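Putative cytidylyltransferase (Burkholderia pseudomallei, PDB 5X9Q) probably transfers the adenylyl group of ATP to D-glycero-beta-D-manno-heptose 1-phosphate, giving ADP-heptose and diphosphate in the heptose biosynthesis pathway. Local coordinates at residues C65-N71 with V103-F109; I118-D124 with L142-W146. Residues are numbered along the deposited sequence.

Contact 1 of 2, residues C65-N71 with V103-F109; sequences CLIVGVN and VDWVVGF
This is the edge pair of the parallel sheet in a Rossmann-like nucleotidyltransferase fold: strand 65-71 beside the outermost strand, 105-109. Both run the same way, axes 4.5 Å apart at closest, crossing at -30°, in register Ile67-Trp105, Val68-Val106, Gly69-Val107, Val70-Gly108, Asn71-Phe109. The even residues of 65-71 bond to this neighbour: Val68 N to Trp105 O (2.9 Å), Val107 N to Val68 O (2.9 Å), Val70 N to Val107 O (2.7 Å), Phe109 N to Val70 O (3.1 Å). Asp104 (phi/psi -101/-39) is not extended, so its N (2.9 Å) and Trp105 N (3.2 Å) both donate to Leu66 O, while Leu66 N donates to Asp104 OD2 (2.9 Å). Phe109, chi1 p, lays its ring against Asn71 CA, 4.2 Å from the centroid (CH-pi); Cys65 SG meets the Trp105 ring edge, 4.0 Å from Trp105 CD1. Val70 CG2 and Val106 CG1 (3.7 Å) face helix 90-98; Ile67 and Val107, opposite, meet helix 24-30, and strand 38-43 bonds to Cys65, Ile67 and Gly69.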
ATOM      1  N   CYS A  65     -10.305 -14.978   0.841  1.00 27.07           N
ATOM      2  CA  CYS A  65     -10.956 -13.791   0.341  1.00 26.90           C
ATOM      3  C   CYS A  65     -11.001 -12.740   1.447  1.00 29.28           C
ATOM      4  O   CYS A  65     -11.399 -13.050   2.575  1.00 28.13           O
ATOM      5  CB  CYS A  65     -12.358 -14.169  -0.136  1.00 27.31           C
ATOM      6  SG  CYS A  65     -13.312 -12.800  -0.632  1.00 42.24           S
ATOM      7  N   LEU A  66     -10.593 -11.510   1.151  1.00 22.92           N
ATOM      8  CA  LEU A  66     -10.543 -10.505   2.195  1.00 22.02           C
ATOM      9  C   LEU A  66     -11.348  -9.282   1.844  1.00 26.28           C
ATOM     10  O   LEU A  66     -11.047  -8.587   0.869  1.00 22.15           O
ATOM     11  CB  LEU A  66      -9.109 -10.092   2.482  1.00 22.08           C
ATOM     12  CG  LEU A  66      -8.972  -8.950   3.493  1.00 21.03           C
ATOM     13  CD1 LEU A  66      -9.562  -9.325   4.864  1.00 24.27           C
ATOM     14  CD2 LEU A  66      -7.512  -8.453   3.622  1.00 21.03           C
ATOM     15  N   ILE A  67     -12.333  -8.997   2.693  1.00 25.05           N
ATOM     16  CA  ILE A  67     -13.183  -7.827   2.550  1.00 23.65           C
ATOM     17  C   ILE A  67     -12.851  -6.812   3.640  1.00 21.76           C
ATOM     18  O   ILE A  67     -12.745  -7.165   4.818  1.00 20.30           O
ATOM     19  CB  ILE A  67     -14.686  -8.220   2.632  1.00 25.94           C
ATOM     20  CG1 ILE A  67     -15.000  -9.354   1.656  1.00 22.16           C
ATOM     21  CG2 ILE A  67     -15.577  -7.014   2.400  1.00 20.08           C
ATOM     22  CD1 ILE A  67     -16.443  -9.794   1.667  1.00 23.03           C
ATOM     23  N   VAL A  68     -12.688  -5.551   3.254  1.00 24.03           N
ATOM     24  CA  VAL A  68     -12.440  -4.480   4.215  1.00 21.21           C
ATOM     25  C   VAL A  68     -13.610  -3.477   4.230  1.00 24.48           C
ATOM     26  O   VAL A  68     -14.022  -2.965   3.188  1.00 22.79           O
ATOM     27  CB  VAL A  68     -11.133  -3.756   3.894  1.00 25.48           C
ATOM     28  CG1 VAL A  68     -10.778  -2.796   5.010  1.00 26.32           C
ATOM     29  CG2 VAL A  68     -10.010  -4.783   3.698  1.00 26.20           C
ATOM     30  N   GLY A  69     -14.182  -3.245   5.408  1.00 22.97           N
ATOM     31  CA  GLY A  69     -15.231  -2.254   5.576  1.00 21.67           C
ATOM     32  C   GLY A  69     -14.659  -0.916   6.014  1.00 25.29           C
ATOM     33  O   GLY A  69     -13.830  -0.837   6.936  1.00 24.65           O
ATOM     34  N   VAL A  70     -15.087   0.151   5.357  1.00 22.97           N
ATOM     35  CA  VAL A  70     -14.483   1.454   5.643  1.00 29.62           C
ATOM     36  C   VAL A  70     -15.515   2.492   6.079  1.00 26.29           C
ATOM     37  O   VAL A  70     -16.446   2.820   5.329  1.00 27.92           O
ATOM     38  CB  VAL A  70     -13.723   1.975   4.428  1.00 27.94           C
ATOM     39  CG1 VAL A  70     -13.109   3.330   4.733  1.00 27.64           C
ATOM     40  CG2 VAL A  70     -12.656   0.968   4.032  1.00 23.11           C
ATOM     41  N   ASN A  71     -15.350   2.992   7.298  1.00 24.51           N
ATOM     42  CA  ASN A  71     -16.250   4.010   7.826  1.00 31.01           C
ATOM     43  C   ASN A  71     -16.396   5.201   6.873  1.00 31.21           C
ATOM     44  O   ASN A  71     -15.392   5.804   6.462  1.00 28.51           O
ATOM     45  CB  ASN A  71     -15.735   4.506   9.181  1.00 28.34           C
ATOM     46  CG  ASN A  71     -15.587   3.394  10.195  1.00 32.61           C
ATOM     47  OD1 ASN A  71     -14.668   2.563  10.109  1.00 28.69           O
ATOM     48  ND2 ASN A  71     -16.462   3.396  11.193  1.00 30.05           N
ATOM     49  N   VAL A 103      -5.913  -7.225  -0.496  1.00 25.51           N
ATOM     50  CA  VAL A 103      -7.333  -6.902  -0.319  1.00 23.01           C
ATOM     51  C   VAL A 103      -8.114  -7.313  -1.553  1.00 22.46           C
ATOM     52  O   VAL A 103      -7.680  -7.037  -2.669  1.00 26.37           O
ATOM     53  CB  VAL A 103      -7.568  -5.355  -0.076  1.00 24.15           C
ATOM     54  CG1 VAL A 103      -9.061  -5.016  -0.114  1.00 20.56           C
ATOM     55  CG2 VAL A 103      -6.982  -4.878   1.236  1.00 21.96           C
ATOM     56  N   ASP A 104      -9.262  -7.955  -1.393  1.00 21.17           N
ATOM     57  CA  ASP A 104     -10.070  -8.278  -2.573  1.00 21.47           C
ATOM     58  C   ASP A 104     -11.242  -7.324  -2.779  1.00 26.40           C
ATOM     59  O   ASP A 104     -11.545  -6.949  -3.905  1.00 25.87           O
ATOM     60  CB  ASP A 104     -10.603  -9.705  -2.486  1.00 21.85           C
ATOM     61  CG  ASP A 104      -9.487 -10.718  -2.431  1.00 24.42           C
ATOM     62  OD1 ASP A 104      -8.909 -11.024  -3.503  1.00 30.50           O
ATOM     63  OD2 ASP A 104      -9.159 -11.180  -1.313  1.00 25.42           O
ATOM     64  N   TRP A 105     -11.890  -6.906  -1.699  1.00 23.51           N
ATOM     65  CA  TRP A 105     -13.080  -6.076  -1.832  1.00 27.10           C
ATOM     66  C   TRP A 105     -13.080  -5.004  -0.763  1.00 25.11           C
ATOM     67  O   TRP A 105     -12.787  -5.282   0.389  1.00 24.19           O
ATOM     68  CB  TRP A 105     -14.368  -6.918  -1.732  1.00 22.99           C
ATOM     69  CG  TRP A 105     -14.437  -8.042  -2.746  1.00 31.24           C
ATOM     70  CD1 TRP A 105     -14.231  -9.387  -2.519  1.00 31.01           C
ATOM     71  CD2 TRP A 105     -14.686  -7.912  -4.149  1.00 30.87           C
ATOM     72  NE1 TRP A 105     -14.359 -10.086  -3.692  1.00 32.36           N
ATOM     73  CE2 TRP A 105     -14.638  -9.207  -4.707  1.00 32.67           C
ATOM     74  CE3 TRP A 105     -14.961  -6.824  -4.990  1.00 33.79           C
ATOM     75  CZ2 TRP A 105     -14.841  -9.441  -6.068  1.00 39.76           C
ATOM     76  CZ3 TRP A 105     -15.167  -7.061  -6.340  1.00 35.88           C
ATOM     77  CH2 TRP A 105     -15.111  -8.358  -6.863  1.00 37.20           C
ATOM     78  N   VAL A 106     -13.416  -3.778  -1.149  1.00 27.21           N
ATOM     79  CA  VAL A 106     -13.522  -2.678  -0.192  1.00 26.42           C
ATOM     80  C   VAL A 106     -14.950  -2.114  -0.235  1.00 26.49           C
ATOM     81  O   VAL A 106     -15.441  -1.725  -1.306  1.00 29.12           O
ATOM     82  CB  VAL A 106     -12.491  -1.554  -0.483  1.00 28.00           C
ATOM     83  CG1 VAL A 106     -12.514  -0.500   0.619  1.00 22.81           C
ATOM     84  CG2 VAL A 106     -11.074  -2.155  -0.640  1.00 24.64           C
ATOM     85  N   VAL A 107     -15.605  -2.102   0.929  1.00 25.99           N
ATOM     86  CA  VAL A 107     -16.992  -1.643   1.077  1.00 28.47           C
ATOM     87  C   VAL A 107     -17.093  -0.534   2.113  1.00 22.49           C
ATOM     88  O   VAL A 107     -16.537  -0.660   3.208  1.00 23.13           O
ATOM     89  CB  VAL A 107     -17.921  -2.766   1.551  1.00 25.16           C
ATOM     90  CG1 VAL A 107     -19.307  -2.218   1.805  1.00 32.93           C
ATOM     91  CG2 VAL A 107     -17.988  -3.822   0.533  1.00 34.28           C
ATOM     92  N   GLY A 108     -17.789   0.549   1.790  1.00 26.18           N
ATOM     93  CA  GLY A 108     -18.051   1.581   2.788  1.00 26.09           C
ATOM     94  C   GLY A 108     -19.306   1.296   3.601  1.00 25.75           C
ATOM     95  O   GLY A 108     -20.228   0.660   3.096  1.00 28.33           O
ATOM     96  N   PHE A 109     -19.375   1.792   4.836  1.00 27.54           N
ATOM     97  CA  PHE A 109     -20.616   1.725   5.599  1.00 25.46           C
ATOM     98  C   PHE A 109     -20.794   3.017   6.373  1.00 29.38           C
ATOM     99  O   PHE A 109     -19.817   3.655   6.746  1.00 30.91           O
ATOM    100  CB  PHE A 109     -20.645   0.516   6.547  1.00 27.30           C
ATOM    101  CG  PHE A 109     -19.580   0.538   7.600  1.00 28.01           C
ATOM    102  CD1 PHE A 109     -18.298   0.047   7.328  1.00 24.79           C
ATOM    103  CD2 PHE A 109     -19.852   1.040   8.867  1.00 27.26           C
ATOM    104  CE1 PHE A 109     -17.297   0.066   8.306  1.00 25.48           C
ATOM    105  CE2 PHE A 109     -18.863   1.063   9.858  1.00 30.86           C
ATOM    106  CZ  PHE A 109     -17.574   0.574   9.573  1.00 30.52           C
TER

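Contact 2 of 2, residues I118-D124 with L142-W146; sequences IEAVHPD and LVRGW
Ile118, in the last turn of helix 115-121, starts the contact by pointing its CB toward helix 138-145. Its CG2 sits 3.7 Å from both Leu142 CD2 and Val143 CG2, so one methyl wedges between two side chains of the opposing helix; Leu142 (chi1 t, chi2 p) and Val143 (chi1 t) also direct their CB toward 118-124. Glu119 meets the same leucine methyl with its backbone N (3.6 Å from Leu142 CD2) and its CB (3.8 Å from Leu142 CD2). Ala120 and Val121 take no part. His122 N still bonds to Ile118 O (2.8 Å), but His122 itself breaks the helix with positive phi (57/48). With chi1 t, its imidazole stacks face-to-face on the five-membered ring of Trp146, centroids 3.8 Å apart and planes at 20°; the closest atoms are His122 CE1 and Trp146 CD2, 3.3 Å. Pro123, now extended (-54/152), offers its O to Trp146 NE1 in a 3.1 Å hydrogen bond, and its ring packs CG on Val143 CG2 (3.9 Å) and CD on Trp146 CZ2 (3.8 Å). Asp124 points its CB away, and its OD2 accepts a hydrogen bond from Val38 N. Trp146 follows helix 138-145 directly; with chi1 p the indole turns back to 118-124, one face on His122 and its edge on Pro123 O and Ile118 O (Ile118 O to Trp146 CH2, 3.7 Å). Beneath, Ile118 and Val143 share Leu126 of strand 125-129. The arrangement is that of neighbouring helices on one face of a Rossmann-like alpha/beta sheet, with the turn from helix 115-121 into strand 125-129 covered by the indole.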
ATOM      1  N   ILE A 118     -21.660  -6.310   8.554  1.00 25.05           N
ATOM      2  CA  ILE A 118     -21.209  -7.674   8.794  1.00 28.55           C
ATOM      3  C   ILE A 118     -22.337  -8.686   8.706  1.00 34.47           C
ATOM      4  O   ILE A 118     -22.139  -9.821   8.241  1.00 29.62           O
ATOM      5  CB  ILE A 118     -20.516  -7.790  10.165  1.00 29.25           C
ATOM      6  CG1 ILE A 118     -19.168  -7.067  10.087  1.00 27.66           C
ATOM      7  CG2 ILE A 118     -20.314  -9.269  10.559  1.00 22.96           C
ATOM      8  CD1 ILE A 118     -18.386  -7.048  11.362  1.00 27.83           C
ATOM      9  N   GLU A 119     -23.530  -8.269   9.113  1.00 30.29           N
ATOM     10  CA  GLU A 119     -24.671  -9.153   9.036  1.00 35.97           C
ATOM     11  C   GLU A 119     -24.934  -9.447   7.557  1.00 33.57           C
ATOM     12  O   GLU A 119     -25.179 -10.600   7.157  1.00 33.65           O
ATOM     13  CB  GLU A 119     -25.887  -8.522   9.760  1.00 33.20           C
ATOM     14  CG  GLU A 119     -27.204  -9.309   9.671  1.00 40.01           C
ATOM     15  CD  GLU A 119     -28.278  -8.828  10.682  1.00 56.58           C
ATOM     16  OE1 GLU A 119     -27.962  -8.614  11.876  1.00 65.63           O
ATOM     17  OE2 GLU A 119     -29.440  -8.605  10.273  1.00 65.21           O
ATOM     18  N   ALA A 120     -24.803  -8.411   6.743  1.00 31.13           N
ATOM     19  CA  ALA A 120     -25.094  -8.510   5.318  1.00 35.66           C
ATOM     20  C   ALA A 120     -24.026  -9.321   4.576  1.00 33.74           C
ATOM     21  O   ALA A 120     -24.321 -10.079   3.660  1.00 38.01           O
ATOM     22  CB  ALA A 120     -25.234  -7.091   4.717  1.00 29.82           C
ATOM     23  N   VAL A 121     -22.779  -9.147   4.984  1.00 31.44           N
ATOM     24  CA  VAL A 121     -21.653  -9.781   4.329  1.00 28.11           C
ATOM     25  C   VAL A 121     -21.481 -11.249   4.756  1.00 32.50           C
ATOM     26  O   VAL A 121     -21.047 -12.093   3.970  1.00 28.45           O
ATOM     27  CB  VAL A 121     -20.369  -9.004   4.643  1.00 29.12           C
ATOM     28  CG1 VAL A 121     -19.133  -9.803   4.230  1.00 25.81           C
ATOM     29  CG2 VAL A 121     -20.399  -7.635   3.944  1.00 29.76           C
ATOM     30  N   HIS A 122     -21.801 -11.538   6.016  1.00 31.16           N
ATOM     31  CA  HIS A 122     -21.709 -12.894   6.536  1.00 30.05           C
ATOM     32  C   HIS A 122     -20.337 -13.576   6.442  1.00 28.42           C
ATOM     33  O   HIS A 122     -20.233 -14.712   5.975  1.00 27.56           O
ATOM     34  CB  HIS A 122     -22.762 -13.773   5.873  1.00 29.71           C
ATOM     35  CG  HIS A 122     -23.097 -15.009   6.645  1.00 28.42           C
ATOM     36  ND1 HIS A 122     -24.095 -15.047   7.594  1.00 33.78           N
ATOM     37  CD2 HIS A 122     -22.578 -16.260   6.596  1.00 24.63           C
ATOM     38  CE1 HIS A 122     -24.176 -16.267   8.100  1.00 28.00           C
ATOM     39  NE2 HIS A 122     -23.266 -17.021   7.511  1.00 28.55           N
ATOM     40  N   PRO A 123     -19.276 -12.874   6.858  1.00 29.94           N
ATOM     41  CA  PRO A 123     -17.939 -13.497   6.879  1.00 24.83           C
ATOM     42  C   PRO A 123     -17.844 -14.811   7.648  1.00 26.53           C
ATOM     43  O   PRO A 123     -18.588 -14.997   8.592  1.00 23.34           O
ATOM     44  CB  PRO A 123     -17.053 -12.444   7.559  1.00 19.54           C
ATOM     45  CG  PRO A 123     -18.001 -11.743   8.519  1.00 25.73           C
ATOM     46  CD  PRO A 123     -19.330 -11.692   7.778  1.00 21.67           C
ATOM     47  N   ASP A 124     -16.914 -15.681   7.267  1.00 27.31           N
ATOM     48  CA  ASP A 124     -16.587 -16.847   8.059  1.00 24.41           C
ATOM     49  C   ASP A 124     -15.574 -16.452   9.128  1.00 24.80           C
ATOM     50  O   ASP A 124     -15.498 -17.062  10.198  1.00 23.61           O
ATOM     51  CB  ASP A 124     -16.002 -17.958   7.181  1.00 27.79           C
ATOM     52  CG  ASP A 124     -16.928 -18.348   6.059  1.00 31.23           C
ATOM     53  OD1 ASP A 124     -18.100 -18.694   6.350  1.00 36.89           O
ATOM     54  OD2 ASP A 124     -16.495 -18.266   4.882  1.00 32.62           O
ATOM     55  N   LEU A 142     -21.899 -11.593  16.786  1.00 23.35           N
ATOM     56  CA  LEU A 142     -22.685 -11.810  15.582  1.00 25.77           C
ATOM     57  C   LEU A 142     -22.086 -12.944  14.763  1.00 28.13           C
ATOM     58  O   LEU A 142     -22.779 -13.921  14.443  1.00 25.47           O
ATOM     59  CB  LEU A 142     -22.766 -10.538  14.735  1.00 29.57           C
ATOM     60  CG  LEU A 142     -23.572 -10.698  13.434  1.00 29.76           C
ATOM     61  CD1 LEU A 142     -25.041 -10.987  13.709  1.00 27.83           C
ATOM     62  CD2 LEU A 142     -23.434  -9.462  12.556  1.00 31.28           C
ATOM     63  N   VAL A 143     -20.788 -12.843  14.466  1.00 26.27           N
ATOM     64  CA  VAL A 143     -20.147 -13.830  13.601  1.00 25.63           C
ATOM     65  C   VAL A 143     -20.068 -15.214  14.248  1.00 24.85           C
ATOM     66  O   VAL A 143     -20.360 -16.242  13.603  1.00 23.60           O
ATOM     67  CB  VAL A 143     -18.729 -13.376  13.203  1.00 25.81           C
ATOM     68  CG1 VAL A 143     -18.003 -14.493  12.477  1.00 25.31           C
ATOM     69  CG2 VAL A 143     -18.821 -12.171  12.326  1.00 25.22           C
ATOM     70  N   ARG A 144     -19.672 -15.249  15.518  1.00 23.30           N
ATOM     71  CA  ARG A 144     -19.622 -16.525  16.231  1.00 30.67           C
ATOM     72  C   ARG A 144     -21.005 -17.119  16.336  1.00 28.93           C
ATOM     73  O   ARG A 144     -21.149 -18.343  16.389  1.00 28.18           O
ATOM     74  CB  ARG A 144     -19.026 -16.369  17.628  1.00 30.53           C
ATOM     75  CG  ARG A 144     -17.545 -16.111  17.647  1.00 26.33           C
ATOM     76  CD  ARG A 144     -17.126 -15.596  18.991  1.00 27.42           C
ATOM     77  NE  ARG A 144     -15.684 -15.474  19.048  1.00 28.37           N
ATOM     78  CZ  ARG A 144     -15.015 -14.840  20.000  1.00 30.53           C
ATOM     79  NH1 ARG A 144     -15.661 -14.230  20.985  1.00 30.97           N
ATOM     80  NH2 ARG A 144     -13.689 -14.820  19.959  1.00 34.81           N
ATOM     81  N   GLY A 145     -22.018 -16.247  16.339  1.00 26.83           N
ATOM     82  CA  GLY A 145     -23.399 -16.681  16.473  1.00 29.15           C
ATOM     83  C   GLY A 145     -23.774 -17.684  15.398  1.00 34.90           C
ATOM     84  O   GLY A 145     -24.575 -18.590  15.659  1.00 35.63           O
ATOM     85  N   TRP A 146     -23.178 -17.576  14.206  1.00 28.10           N
ATOM     86  CA  TRP A 146     -23.480 -18.559  13.171  1.00 25.22           C
ATOM     87  C   TRP A 146     -22.328 -19.525  12.952  1.00 28.84           C
ATOM     88  O   TRP A 146     -22.267 -20.163  11.909  1.00 30.27           O
ATOM     89  CB  TRP A 146     -23.836 -17.890  11.841  1.00 24.74           C
ATOM     90  CG  TRP A 146     -22.763 -17.005  11.236  1.00 29.64           C
ATOM     91  CD1 TRP A 146     -21.536 -17.392  10.788  1.00 27.01           C
ATOM     92  CD2 TRP A 146     -22.853 -15.592  10.991  1.00 25.78           C
ATOM     93  NE1 TRP A 146     -20.852 -16.306  10.291  1.00 23.34           N
ATOM     94  CE2 TRP A 146     -21.644 -15.191  10.403  1.00 26.64           C
ATOM     95  CE3 TRP A 146     -23.847 -14.630  11.210  1.00 27.18           C
ATOM     96  CZ2 TRP A 146     -21.395 -13.868  10.038  1.00 27.19           C
ATOM     97  CZ3 TRP A 146     -23.603 -13.322  10.856  1.00 25.25           C
ATOM     98  CH2 TRP A 146     -22.382 -12.951  10.281  1.00 28.90           C
TER

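In the fold
Contact 1 closes before contact 2 opens, and the chain runs straight from strand 105-109 of the first into helix 115-121 of the second. Their centres lie about 14 Å apart, yet they touch: Ile67 CD1 packs 3.7 Å from Val121 CG1. Contact 1 builds one edge of the five-stranded parallel sheet, ordered 105-109, 65-71, 38-43, 125-129, 149-153; contact 2 joins two helices on one face of it, helix 115-121 over strands 38-43 and 125-129 and reaching Ile67, helix 138-145 next to it against 125-129. The chain thus crosses from the edge strand over 65-71 and 38-43 to extend the sheet on its far side, the 3-2-1-4-5 order of the Rossmann-like nucleotidyltransferase fold.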